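Local structure of ScaE cell-surface anchored scaffoldin protein (Ruminococcus flavefaciens, 2ZF9) at residues A13-Y18 against Q146-S151. The protein is a cell-surface anchoring scaffoldin whose cohesin module, the part described here, probably binds a dockerin to attach the cellulosome to the cell. Numbering follows the deposited sequence.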
# COMPACT_ATOMS: atom_id res chain seq x y z
N ALA A 13 -0.37 -0.64 10.18
CA ALA A 13 -1.36 -0.15 9.25
C ALA A 13 -2.30 0.84 9.94
O ALA A 13 -2.45 0.81 11.18
CB ALA A 13 -2.20 -1.33 8.68
N ALA A 14 -2.95 1.69 9.14
CA ALA A 14 -4.03 2.56 9.65
C ALA A 14 -5.32 1.73 9.83
O ALA A 14 -5.37 0.56 9.46
CB ALA A 14 -4.26 3.71 8.71
N GLY A 15 -6.34 2.32 10.46
CA GLY A 15 -7.62 1.58 10.60
C GLY A 15 -7.68 0.86 11.92
O GLY A 15 -7.48 1.48 12.97
N GLN A 16 -7.96 -0.44 11.89
CA GLN A 16 -8.16 -1.24 13.08
C GLN A 16 -6.90 -2.06 13.42
O GLN A 16 -6.13 -2.41 12.52
CB GLN A 16 -9.37 -2.13 12.89
CG GLN A 16 -10.66 -1.30 12.69
CD GLN A 16 -11.91 -2.15 12.46
OE1 GLN A 16 -11.94 -3.33 12.81
NE2 GLN A 16 -12.94 -1.55 11.86
N ALA A 17 -6.68 -2.33 14.71
CA ALA A 17 -5.47 -3.04 15.11
C ALA A 17 -5.52 -4.46 14.59
O ALA A 17 -6.57 -5.11 14.67
CB ALA A 17 -5.31 -3.04 16.63
N TYR A 18 -4.40 -4.93 14.06
CA TYR A 18 -4.30 -6.32 13.66
C TYR A 18 -4.19 -7.21 14.90
O TYR A 18 -3.40 -6.93 15.81
CB TYR A 18 -3.05 -6.51 12.82
CG TYR A 18 -2.94 -7.87 12.21
CD1 TYR A 18 -3.49 -8.12 10.96
CD2 TYR A 18 -2.30 -8.91 12.88
CE1 TYR A 18 -3.40 -9.36 10.37
CE2 TYR A 18 -2.21 -10.19 12.31
CZ TYR A 18 -2.76 -10.40 11.05
OH TYR A 18 -2.68 -11.62 10.44
N GLN A 146 -2.22 5.87 2.69
CA GLN A 146 -2.02 4.88 3.72
C GLN A 146 -2.50 3.48 3.33
O GLN A 146 -3.53 3.32 2.68
CB GLN A 146 -2.80 5.30 4.98
CG GLN A 146 -2.35 6.62 5.57
CD GLN A 146 -3.19 7.01 6.80
OE1 GLN A 146 -4.40 6.75 6.86
NE2 GLN A 146 -2.54 7.62 7.76
N VAL A 147 -1.76 2.48 3.79
CA VAL A 147 -2.32 1.12 3.89
C VAL A 147 -3.16 1.03 5.14
O VAL A 147 -2.72 1.43 6.21
CB VAL A 147 -1.20 0.04 4.00
CG1 VAL A 147 -1.85 -1.39 4.18
CG2 VAL A 147 -0.29 0.09 2.73
N ALA A 148 -4.38 0.51 5.01
CA ALA A 148 -5.30 0.41 6.14
C ALA A 148 -5.68 -1.06 6.35
O ALA A 148 -5.78 -1.80 5.38
CB ALA A 148 -6.58 1.24 5.85
N TYR A 149 -5.96 -1.45 7.59
CA TYR A 149 -6.32 -2.82 7.94
C TYR A 149 -7.70 -2.80 8.62
O TYR A 149 -7.97 -1.94 9.46
CB TYR A 149 -5.28 -3.47 8.93
CG TYR A 149 -5.71 -4.88 9.30
CD1 TYR A 149 -5.47 -5.92 8.43
CD2 TYR A 149 -6.39 -5.16 10.49
CE1 TYR A 149 -5.91 -7.21 8.69
CE2 TYR A 149 -6.84 -6.47 10.76
CZ TYR A 149 -6.60 -7.48 9.83
OH TYR A 149 -6.99 -8.79 10.05
N GLN A 150 -8.55 -3.76 8.30
CA GLN A 150 -9.59 -4.15 9.26
C GLN A 150 -9.97 -5.61 9.11
O GLN A 150 -9.66 -6.21 8.11
CB GLN A 150 -10.82 -3.26 9.17
CG GLN A 150 -11.62 -3.37 7.92
CD GLN A 150 -12.27 -2.04 7.60
OE1 GLN A 150 -11.63 -1.00 7.66
NE2 GLN A 150 -13.56 -2.07 7.28
N SER A 151 -10.68 -6.14 10.12
CA SER A 151 -11.16 -7.53 10.08
C SER A 151 -12.28 -7.60 9.05
O SER A 151 -13.20 -6.81 9.09
CB SER A 151 -11.72 -7.94 11.46
OG SER A 151 -11.91 -9.36 11.57
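Ala14 pairs in parallel register with Ala148, and three backbone hydrogen bonds join 13-18 to 146-151. Ala14 N gives its hydrogen to Val147 O (3.0 Å), Ala14 O receives Tyr149 N (2.8 Å), and Gln16 N closes the series on Tyr149 O (2.9 Å), the straightest of the three at 169°. Ala14 O also takes a CA-H contact from Ala148 CA at 3.3 Å. The Tyr149 ring, swung away from its own N (chi1 179°), offers one face to the CD1 edge of Tyr18 in an edge-to-face pair, centroids 4.9 Å apart. Gln16 O sits at the edge of the Tyr149 ring, in its plane, and Ala13 CB packs against Tyr149 CB at 3.8 Å. Cutting Tyr149 back to an alanine is likely to leave Tyr18 and Phe176 without their aromatic partner and open a gap where the ring had been. Other polar atoms are satisfied by neighbours: Val147 N by Gln182 OE1, Gln150 N by Asp157 OD2, Gln146 OE1 by Gln72 NE2, and Tyr18 OH by Gln172 NE2. A short N-terminal strand, 14-15, is thus added in parallel to the cohesin module's strand 142-149, which also pairs with strands 66-73 and 180-187, while Phe176 of helix 166-178 meets the Tyr149 ring.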